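Local structure of beta-N-acetylhexosaminidase (Thermotoga neapolitana, 5BZA) at residues 78-86 with 129-137; 187-198 with 231-239. The protein probably hydrolyses terminal non-reducing N-acetyl-D-hexosamine residues of N-acetyl-beta-D-hexosaminides, as a member of glycosyl hydrolase family 3. All coordinates share one frame; numbering follows the deposited sequence.

Interaction 1: residues 78-86 with 129-137; sequences FPGNLAAGK and LRSFGSDPE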
loop_
_atom_site.group_PDB
_atom_site.type_symbol
_atom_site.label_atom_id
_atom_site.label_comp_id
_atom_site.label_asym_id
_atom_site.label_seq_id
_atom_site.Cartn_x
_atom_site.Cartn_y
_atom_site.Cartn_z
ATOM N N PHE B 78 4.782 7.966 -6.939
ATOM C CA PHE B 78 5.013 8.345 -8.322
ATOM C C PHE B 78 5.780 9.679 -8.348
ATOM O O PHE B 78 5.572 10.516 -7.476
ATOM C CB PHE B 78 3.642 8.406 -9.027
ATOM C CG PHE B 78 3.703 8.626 -10.497
ATOM C CD1 PHE B 78 4.313 7.720 -11.328
ATOM C CD2 PHE B 78 3.071 9.724 -11.061
ATOM C CE1 PHE B 78 4.352 7.933 -12.682
ATOM C CE2 PHE B 78 3.107 9.940 -12.429
ATOM C CZ PHE B 78 3.729 9.039 -13.248
ATOM N N PRO B 79 6.708 9.847 -9.301
ATOM C CA PRO B 79 7.412 11.139 -9.423
ATOM C C PRO B 79 6.439 12.310 -9.517
ATOM O O PRO B 79 6.696 13.353 -8.922
ATOM C CB PRO B 79 8.206 10.996 -10.724
ATOM C CG PRO B 79 8.442 9.519 -10.846
ATOM C CD PRO B 79 7.192 8.863 -10.285
ATOM N N GLY B 80 5.308 12.109 -10.189
ATOM C CA GLY B 80 4.283 13.133 -10.252
ATOM C C GLY B 80 4.035 13.696 -11.640
ATOM O O GLY B 80 4.694 13.338 -12.622
ATOM N N ASN B 81 3.045 14.579 -11.739
ATOM C CA ASN B 81 2.637 15.085 -13.063
ATOM C C ASN B 81 3.734 15.760 -13.864
ATOM O O ASN B 81 3.784 15.595 -15.080
ATOM C CB ASN B 81 1.445 16.031 -12.925
ATOM C CG ASN B 81 0.130 15.267 -12.847
ATOM O OD1 ASN B 81 0.117 14.039 -12.662
ATOM N ND2 ASN B 81 -0.973 15.977 -12.994
ATOM N N LEU B 82 4.638 16.475 -13.221
ATOM C CA LEU B 82 5.634 17.208 -14.002
ATOM C C LEU B 82 6.573 16.234 -14.738
ATOM O O LEU B 82 6.749 16.300 -16.009
ATOM C CB LEU B 82 6.416 18.161 -13.090
ATOM C CG LEU B 82 7.327 19.128 -13.843
ATOM C CD1 LEU B 82 6.501 20.130 -14.688
ATOM C CD2 LEU B 82 8.253 19.855 -12.880
ATOM N N ALA B 83 7.117 15.278 -13.958
ATOM C CA ALA B 83 7.930 14.224 -14.543
ATOM C C ALA B 83 7.127 13.482 -15.575
ATOM O O ALA B 83 7.620 13.260 -16.672
ATOM C CB ALA B 83 8.431 13.258 -13.483
ATOM N N ALA B 84 5.870 13.173 -15.258
ATOM C CA ALA B 84 5.033 12.417 -16.195
ATOM C C ALA B 84 4.880 13.149 -17.535
ATOM O O ALA B 84 5.014 12.552 -18.612
ATOM C CB ALA B 84 3.635 12.147 -15.574
ATOM N N GLY B 85 4.630 14.457 -17.455
ATOM C CA GLY B 85 4.466 15.327 -18.619
ATOM C C GLY B 85 5.700 15.310 -19.500
ATOM O O GLY B 85 5.614 15.582 -20.705
ATOM N N LYS B 86 6.873 15.051 -18.905
ATOM C CA LYS B 86 8.076 14.957 -19.756
ATOM C C LYS B 86 8.139 13.694 -20.614
ATOM O O LYS B 86 9.005 13.584 -21.483
ATOM C CB LYS B 86 9.350 15.037 -18.927
ATOM C CG LYS B 86 9.616 16.403 -18.285
ATOM C CD LYS B 86 9.270 17.588 -19.239
ATOM C CE LYS B 86 10.259 17.651 -20.373
ATOM N NZ LYS B 86 11.072 18.888 -20.379
ATOM N N LEU B 129 5.009 21.173 -9.420
ATOM C CA LEU B 129 5.098 19.712 -9.514
ATOM C C LEU B 129 3.757 19.018 -9.808
ATOM O O LEU B 129 3.734 17.942 -10.402
ATOM C CB LEU B 129 5.678 19.101 -8.211
ATOM C CG LEU B 129 7.175 18.832 -7.998
ATOM C CD1 LEU B 129 7.420 18.036 -6.737
ATOM C CD2 LEU B 129 7.753 18.088 -9.171
ATOM N N ARG B 130 2.641 19.599 -9.388
ATOM C CA ARG B 130 1.348 18.947 -9.598
ATOM C C ARG B 130 0.750 19.049 -11.039
ATOM O O ARG B 130 -0.330 18.482 -11.325
ATOM C CB ARG B 130 0.344 19.480 -8.569
ATOM C CG ARG B 130 0.744 19.207 -7.100
ATOM C CD ARG B 130 -0.220 19.931 -6.138
ATOM N NE ARG B 130 -1.619 19.514 -6.305
ATOM C CZ ARG B 130 -2.678 20.271 -6.011
ATOM N NH1 ARG B 130 -2.502 21.518 -5.597
ATOM N NH2 ARG B 130 -3.925 19.818 -6.182
ATOM N N SER B 131 1.421 19.771 -11.929
ATOM C CA SER B 131 0.964 19.931 -13.301
ATOM C C SER B 131 1.806 19.134 -14.323
ATOM O O SER B 131 3.031 19.049 -14.246
ATOM C CB SER B 131 0.934 21.449 -13.696
ATOM O OG SER B 131 0.840 21.630 -15.114
ATOM N N PHE B 132 1.138 18.624 -15.337
ATOM C CA PHE B 132 1.814 17.951 -16.423
ATOM C C PHE B 132 2.738 18.882 -17.200
ATOM O O PHE B 132 3.653 18.394 -17.866
ATOM C CB PHE B 132 0.768 17.351 -17.390
ATOM C CG PHE B 132 0.007 16.170 -16.827
ATOM C CD1 PHE B 132 0.669 14.966 -16.545
ATOM C CD2 PHE B 132 -1.362 16.274 -16.553
ATOM C CE1 PHE B 132 -0.021 13.849 -16.036
ATOM C CE2 PHE B 132 -2.060 15.172 -16.021
ATOM C CZ PHE B 132 -1.367 13.945 -15.769
ATOM N N GLY B 133 2.472 20.207 -17.178
ATOM C CA GLY B 133 3.346 21.172 -17.858
ATOM C C GLY B 133 2.704 22.470 -18.340
ATOM O O GLY B 133 1.530 22.700 -18.073
ATOM N N SER B 134 3.463 23.325 -19.036
ATOM C CA SER B 134 2.913 24.605 -19.562
ATOM C C SER B 134 2.130 24.422 -20.859
ATOM O O SER B 134 1.158 25.128 -21.116
ATOM C CB SER B 134 4.007 25.660 -19.763
ATOM O OG SER B 134 5.019 25.194 -20.630
ATOM N N ASP B 135 2.617 23.535 -21.707
ATOM C CA ASP B 135 2.044 23.315 -23.022
ATOM C C ASP B 135 0.659 22.654 -22.922
ATOM O O ASP B 135 0.543 21.502 -22.484
ATOM C CB ASP B 135 3.032 22.498 -23.853
ATOM C CG ASP B 135 2.539 22.201 -25.270
ATOM O OD1 ASP B 135 1.332 22.259 -25.565
ATOM O OD2 ASP B 135 3.365 21.831 -26.117
ATOM N N PRO B 136 -0.403 23.395 -23.330
ATOM C CA PRO B 136 -1.774 22.852 -23.212
ATOM C C PRO B 136 -1.962 21.503 -23.917
ATOM O O PRO B 136 -2.777 20.689 -23.474
ATOM C CB PRO B 136 -2.654 23.934 -23.875
ATOM C CG PRO B 136 -1.840 25.220 -23.744
ATOM C CD PRO B 136 -0.397 24.776 -23.888
ATOM N N GLU B 137 -1.250 21.268 -25.011
ATOM C CA GLU B 137 -1.449 20.017 -25.710
ATOM C C GLU B 137 -0.853 18.826 -24.919
ATOM O O GLU B 137 -1.419 17.717 -24.901
ATOM C CB GLU B 137 -0.890 20.089 -27.118
ATOM C CG GLU B 137 -2.012 20.036 -28.109
ATOM C CD GLU B 137 -2.711 18.665 -28.128
ATOM O OE1 GLU B 137 -2.146 17.644 -27.657
ATOM O OE2 GLU B 137 -3.870 18.623 -28.592
HETATM O O HOH W 1 6.092 18.581 -17.649
#
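The CG of Phe132 stands anti to its carbonyl carbon (chi1 -70°), beside the backbone N, and this lays the ring against Asn81, whose own CG takes a similar setting. Amide and ring are stacked, their planes 17° apart: Asn81 ND2 hangs 3.3 Å above the ring plane, toward the rim, while OD1 comes within 3.4 Å of Phe132 CE1. A flat, polar asparagine can cover the ring and still reach backbone, for ND2 also makes a weak, bent bond to Arg130 O (3.1 Å, 121° at the hydrogen). Ala84 CB fits at the ring's edge, 4.1 Å from Phe132 CE1.

One residue on, in the first turn of helix 81-85, Leu82 N gives a second weak bond to Leu129 O at 3.3 Å, and the leucines meet through their CD2 atoms. Pro433 of the second subunit packs on Leu82 and His448 of that subunit on Leu129. Glycine suits position 85, whose CA is the one nearest Phe132 CA: Gly85 CA makes a nearly straight C-H...O contact with Phe132 O (3.3 Å), and a beta carbon would run into that oxygen. Phe132 CA points as straight at Asn81 O. A water donates to Leu82 O (2.9 Å) and sits by Phe132 O, too close to trust. Ser131 OG closes an ST turn with Gly133 N and bonds to Asp117 O.

The segments lie in the connections following adjacent strands 59-62 and 110-111 of the TIM barrel, at the end where such barrels carry active sites. Cohesion probably rests more on the amide-ring stack and C-H...O contacts than on the two weak bonds.

Interaction 2: residues 187-198 with 231-239; sequences WREDLLPFRRIF and VLREKLNFK. With CD (cadmium ion), chain R.
Phe198 drives its ring between Leu232, Leu236 and Phe238, and here the contact is tight. One face of the ring carries Phe194 O, from the preceding helical turn; the opposite face takes Phe238 CB, 4.1 Å over its centre, in a CH-pi contact. The two phenylalanine rings are near parallel (27°) but slid apart, so they barely overlap; atom CE1 of Phe198 lies 3.5 Å from atom CD1 of Phe238. Leu232 CD1 approaches obliquely at the CE2-CZ bond, 3.6 Å from Phe198 CE2. Leu236 belongs to this tight part too, its CB against the Phe198 ring and its CD2 pressed to 3.3 Å from Arg195 CG. Trimming Phe198 to an alanine takes away this ring and would probably open a gap among Leu232, Leu236 and Phe238, leaving Phe238 without the ring its CB now covers.

These are outer helices of the TIM barrel: helix 192-198 leads into strand 205-208 and helix 225-235 follows it, so the contact joins successive beta-alpha units. Phe198 and Phe238 both rest on Val206 of that strand, consistent with the large apolar residues on this side. Leu191, whose CD1 lies 4.1 Å from Val231 CG1, continues the apolar seam.

Toward solvent the packing thins. With CG of Trp187 anti to the backbone N (chi1 -176°), the indole reaches across to Leu236, its CZ3 3.9 Å from Leu236 CD2. The guanidinium of Arg195 lies flat over the indole, its NE 3.4 Å above the Trp187 plane, with NH1 making a weak bond to Trp187 O; an arginine thus offers an apolar stem to leucine and a planar charged end to tryptophan. Exposed Lys235 brushes the indole with its CB alone, and Glu234, on the outward surface, binds a cadmium ion through OE1 at 2.7 Å.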
loop_
_atom_site.group_PDB
_atom_site.type_symbol
_atom_site.label_atom_id
_atom_site.label_comp_id
_atom_site.label_asym_id
_atom_site.label_seq_id
_atom_site.Cartn_x
_atom_site.Cartn_y
_atom_site.Cartn_z
ATOM N N TRP B 187 -9.869 29.771 -23.185
ATOM C CA TRP B 187 -10.399 28.819 -24.150
ATOM C C TRP B 187 -9.275 28.121 -24.907
ATOM O O TRP B 187 -9.322 26.911 -25.116
ATOM C CB TRP B 187 -11.308 29.479 -25.149
ATOM C CG TRP B 187 -11.944 28.476 -26.109
ATOM C CD1 TRP B 187 -11.533 28.166 -27.379
ATOM C CD2 TRP B 187 -13.097 27.659 -25.849
ATOM N NE1 TRP B 187 -12.364 27.196 -27.919
ATOM C CE2 TRP B 187 -13.340 26.892 -27.011
ATOM C CE3 TRP B 187 -13.954 27.509 -24.742
ATOM C CZ2 TRP B 187 -14.408 25.999 -27.107
ATOM C CZ3 TRP B 187 -15.029 26.606 -24.837
ATOM C CH2 TRP B 187 -15.237 25.863 -26.009
ATOM N N ARG B 188 -8.281 28.895 -25.328
ATOM C CA ARG B 188 -7.173 28.332 -26.106
ATOM C C ARG B 188 -6.214 27.441 -25.316
ATOM O O ARG B 188 -5.586 26.543 -25.881
ATOM C CB ARG B 188 -6.343 29.448 -26.727
ATOM C CG ARG B 188 -6.940 30.118 -27.942
ATOM C CD ARG B 188 -5.811 30.876 -28.685
ATOM N NE ARG B 188 -5.290 32.032 -27.927
ATOM C CZ ARG B 188 -4.216 32.013 -27.127
ATOM N NH1 ARG B 188 -3.842 33.126 -26.493
ATOM N NH2 ARG B 188 -3.515 30.892 -26.961
ATOM N N GLU B 189 -6.082 27.714 -24.019
ATOM C CA GLU B 189 -5.019 27.116 -23.231
ATOM C C GLU B 189 -5.556 26.323 -22.083
ATOM O O GLU B 189 -5.643 25.093 -22.180
ATOM C CB GLU B 189 -4.088 28.186 -22.729
ATOM C CG GLU B 189 -3.606 28.984 -23.883
ATOM C CD GLU B 189 -2.710 30.085 -23.469
ATOM O OE1 GLU B 189 -2.487 30.275 -22.241
ATOM O OE2 GLU B 189 -2.290 30.807 -24.390
ATOM N N ASP B 190 -5.911 27.044 -21.015
ATOM C CA ASP B 190 -6.257 26.433 -19.753
ATOM C C ASP B 190 -7.389 25.446 -19.938
ATOM O O ASP B 190 -7.427 24.392 -19.245
ATOM C CB ASP B 190 -6.618 27.472 -18.698
ATOM C CG ASP B 190 -5.517 28.512 -18.495
ATOM O OD1 ASP B 190 -5.293 29.348 -19.423
ATOM O OD2 ASP B 190 -4.875 28.526 -17.401
ATOM N N LEU B 191 -8.303 25.767 -20.863
ATOM C CA LEU B 191 -9.472 24.910 -21.059
ATOM C C LEU B 191 -9.261 23.745 -22.016
ATOM O O LEU B 191 -10.094 22.848 -22.040
ATOM C CB LEU B 191 -10.671 25.743 -21.543
ATOM C CG LEU B 191 -11.458 26.499 -20.460
ATOM C CD1 LEU B 191 -12.463 27.499 -21.092
ATOM C CD2 LEU B 191 -12.146 25.511 -19.512
ATOM N N LEU B 192 -8.170 23.769 -22.786
ATOM C CA LEU B 192 -7.928 22.763 -23.823
ATOM C C LEU B 192 -7.913 21.309 -23.248
ATOM O O LEU B 192 -8.550 20.401 -23.821
ATOM C CB LEU B 192 -6.606 23.059 -24.556
ATOM C CG LEU B 192 -6.220 22.051 -25.645
ATOM C CD1 LEU B 192 -7.175 22.127 -26.841
ATOM C CD2 LEU B 192 -4.754 22.143 -26.095
ATOM N N PRO B 193 -7.216 21.088 -22.111
ATOM C CA PRO B 193 -7.225 19.724 -21.573
ATOM C C PRO B 193 -8.617 19.323 -21.055
ATOM O O PRO B 193 -9.023 18.147 -21.224
ATOM C CB PRO B 193 -6.182 19.781 -20.435
ATOM C CG PRO B 193 -5.957 21.201 -20.161
ATOM C CD PRO B 193 -6.263 21.957 -21.383
ATOM N N PHE B 194 -9.351 20.269 -20.452
ATOM C CA PHE B 194 -10.754 20.001 -20.080
ATOM C C PHE B 194 -11.629 19.585 -21.293
ATOM O O PHE B 194 -12.443 18.641 -21.209
ATOM C CB PHE B 194 -11.365 21.190 -19.344
ATOM C CG PHE B 194 -10.763 21.443 -17.968
ATOM C CD1 PHE B 194 -9.618 22.227 -17.820
ATOM C CD2 PHE B 194 -11.364 20.933 -16.827
ATOM C CE1 PHE B 194 -9.064 22.462 -16.555
ATOM C CE2 PHE B 194 -10.817 21.170 -15.559
ATOM C CZ PHE B 194 -9.660 21.947 -15.432
ATOM N N ARG B 195 -11.476 20.324 -22.397
ATOM C CA ARG B 195 -12.172 20.053 -23.644
ATOM C C ARG B 195 -11.823 18.651 -24.161
ATOM O O ARG B 195 -12.685 17.924 -24.690
ATOM C CB ARG B 195 -11.832 21.137 -24.681
ATOM C CG ARG B 195 -12.466 22.509 -24.352
ATOM C CD ARG B 195 -11.854 23.726 -25.111
ATOM N NE ARG B 195 -11.895 23.565 -26.556
ATOM C CZ ARG B 195 -10.967 24.039 -27.386
ATOM N NH1 ARG B 195 -9.926 24.736 -26.918
ATOM N NH2 ARG B 195 -11.084 23.825 -28.695
ATOM N N ARG B 196 -10.561 18.285 -24.026
ATOM C CA ARG B 196 -10.091 16.970 -24.457
ATOM C C ARG B 196 -10.835 15.858 -23.715
ATOM O O ARG B 196 -11.261 14.839 -24.327
ATOM C CB ARG B 196 -8.573 16.829 -24.245
ATOM C CG ARG B 196 -7.960 15.486 -24.796
ATOM C CD ARG B 196 -8.063 15.370 -26.327
ATOM N NE ARG B 196 -7.573 16.582 -26.999
ATOM C CZ ARG B 196 -6.295 16.878 -27.231
ATOM N NH1 ARG B 196 -5.334 16.021 -26.879
ATOM N NH2 ARG B 196 -5.989 18.030 -27.845
ATOM N N ILE B 197 -10.998 16.040 -22.408
ATOM C CA ILE B 197 -11.728 15.034 -21.645
ATOM C C ILE B 197 -13.218 15.012 -22.078
ATOM O O ILE B 197 -13.812 13.914 -22.254
ATOM C CB ILE B 197 -11.647 15.247 -20.092
ATOM C CG1 ILE B 197 -10.190 15.418 -19.589
ATOM C CG2 ILE B 197 -12.465 14.168 -19.359
ATOM C CD1 ILE B 197 -9.195 14.491 -20.217
ATOM N N PHE B 198 -13.820 16.197 -22.255
ATOM C CA PHE B 198 -15.274 16.245 -22.580
ATOM C C PHE B 198 -15.637 15.656 -23.949
ATOM O O PHE B 198 -16.762 15.219 -24.150
ATOM C CB PHE B 198 -15.826 17.676 -22.487
ATOM C CG PHE B 198 -15.642 18.290 -21.144
ATOM C CD1 PHE B 198 -15.749 17.493 -19.993
ATOM C CD2 PHE B 198 -15.368 19.650 -21.009
ATOM C CE1 PHE B 198 -15.597 18.057 -18.705
ATOM C CE2 PHE B 198 -15.183 20.222 -19.743
ATOM C CZ PHE B 198 -15.286 19.426 -18.587
ATOM N N VAL B 231 -20.196 28.628 -19.843
ATOM C CA VAL B 231 -19.041 27.956 -20.408
ATOM C C VAL B 231 -19.104 26.445 -20.246
ATOM O O VAL B 231 -19.062 25.724 -21.249
ATOM C CB VAL B 231 -17.736 28.496 -19.821
ATOM C CG1 VAL B 231 -16.533 27.805 -20.467
ATOM C CG2 VAL B 231 -17.684 29.944 -20.105
ATOM N N LEU B 232 -19.249 25.946 -19.019
ATOM C CA LEU B 232 -19.114 24.509 -18.812
ATOM C C LEU B 232 -20.325 23.691 -19.280
ATOM O O LEU B 232 -20.160 22.669 -19.977
ATOM C CB LEU B 232 -18.825 24.221 -17.339
ATOM C CG LEU B 232 -18.688 22.721 -17.044
ATOM C CD1 LEU B 232 -17.528 22.115 -17.835
ATOM C CD2 LEU B 232 -18.558 22.479 -15.588
ATOM N N ARG B 233 -21.528 24.085 -18.843
ATOM C CA ARG B 233 -22.756 23.378 -19.242
ATOM C C ARG B 233 -23.108 23.569 -20.729
ATOM O O ARG B 233 -23.485 22.615 -21.411
ATOM C CB ARG B 233 -23.951 23.817 -18.395
ATOM C CG ARG B 233 -23.825 23.557 -16.911
ATOM C CD ARG B 233 -23.550 22.103 -16.612
ATOM N NE ARG B 233 -23.814 21.802 -15.199
ATOM C CZ ARG B 233 -23.787 20.577 -14.665
ATOM N NH1 ARG B 233 -23.469 19.534 -15.431
ATOM N NH2 ARG B 233 -24.038 20.401 -13.366
ATOM N N GLU B 234 -23.035 24.807 -21.211
ATOM C CA GLU B 234 -23.452 25.101 -22.582
ATOM C C GLU B 234 -22.335 25.045 -23.641
ATOM O O GLU B 234 -22.335 24.134 -24.491
ATOM C CB GLU B 234 -24.125 26.462 -22.619
ATOM C CG GLU B 234 -25.548 26.358 -22.072
ATOM C CD GLU B 234 -26.121 27.697 -21.693
ATOM O OE1 GLU B 234 -25.515 28.721 -22.083
ATOM O OE2 GLU B 234 -27.169 27.721 -21.010
ATOM N N LYS B 235 -21.371 25.970 -23.589
ATOM C CA LYS B 235 -20.310 25.987 -24.604
ATOM C C LYS B 235 -19.612 24.607 -24.630
ATOM O O LYS B 235 -19.424 24.008 -25.709
ATOM C CB LYS B 235 -19.311 27.116 -24.334
ATOM C CG LYS B 235 -19.798 28.433 -24.941
ATOM C CD LYS B 235 -18.805 29.603 -25.001
ATOM C CE LYS B 235 -19.476 30.786 -25.777
ATOM N NZ LYS B 235 -18.523 31.884 -26.149
ATOM N N LEU B 236 -19.294 24.061 -23.453
ATOM C CA LEU B 236 -18.543 22.794 -23.378
ATOM C C LEU B 236 -19.406 21.547 -23.352
ATOM O O LEU B 236 -18.899 20.426 -23.534
ATOM C CB LEU B 236 -17.663 22.817 -22.134
ATOM C CG LEU B 236 -16.473 23.726 -22.326
ATOM C CD1 LEU B 236 -15.727 24.054 -21.029
ATOM C CD2 LEU B 236 -15.588 23.043 -23.310
ATOM N N ASN B 237 -20.701 21.736 -23.119
ATOM C CA ASN B 237 -21.678 20.651 -23.154
ATOM C C ASN B 237 -21.427 19.513 -22.106
ATOM O O ASN B 237 -21.794 18.335 -22.302
ATOM C CB ASN B 237 -21.736 20.080 -24.582
ATOM C CG ASN B 237 -23.055 19.404 -24.873
ATOM O OD1 ASN B 237 -24.103 19.873 -24.407
ATOM N ND2 ASN B 237 -23.021 18.284 -25.608
ATOM N N PHE B 238 -20.862 19.877 -20.960
ATOM C CA PHE B 238 -20.654 18.897 -19.906
ATOM C C PHE B 238 -21.942 18.767 -19.106
ATOM O O PHE B 238 -22.408 19.729 -18.514
ATOM C CB PHE B 238 -19.484 19.279 -18.976
ATOM C CG PHE B 238 -19.251 18.275 -17.858
ATOM C CD1 PHE B 238 -18.881 16.976 -18.133
ATOM C CD2 PHE B 238 -19.425 18.642 -16.524
ATOM C CE1 PHE B 238 -18.689 16.038 -17.102
ATOM C CE2 PHE B 238 -19.242 17.725 -15.481
ATOM C CZ PHE B 238 -18.868 16.409 -15.776
ATOM N N LYS B 239 -22.530 17.575 -19.110
ATOM C CA LYS B 239 -23.801 17.381 -18.425
ATOM C C LYS B 239 -23.584 16.484 -17.199
ATOM O O LYS B 239 -24.544 15.961 -16.604
ATOM C CB LYS B 239 -24.861 16.790 -19.384
ATOM C CG LYS B 239 -25.044 17.578 -20.711
ATOM C CD LYS B 239 -25.189 19.076 -20.450
ATOM C CE LYS B 239 -25.742 19.842 -21.656
ATOM N NZ LYS B 239 -25.612 21.327 -21.468
HETATM CD CD CD R . -27.110 30.679 -21.243
#

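How the interactions relate
Interactions 1 and 2 follow one another along the chain, their centres 20 Å apart within the barrel domain. They meet where the start of helix 136-153 reaches the segment 187-198: Pro136 CB packs 3.5 Å from Leu192 CD2, and Glu137 forms a salt bridge with Arg196, though its modelled length is too short to be trusted. Interaction 1 lies nearer the metal sites of His161 and Asp117: the side chain of Arg130, paired with Glu65, is about 4 Å from that of His161 and from a bound cadmium ion, a different one from that on Glu234. Interaction 2 is farther, its Leu191 side chain about 9 Å from that of Asp117, but carries metal-site residues of its own, Glu189 and Glu234.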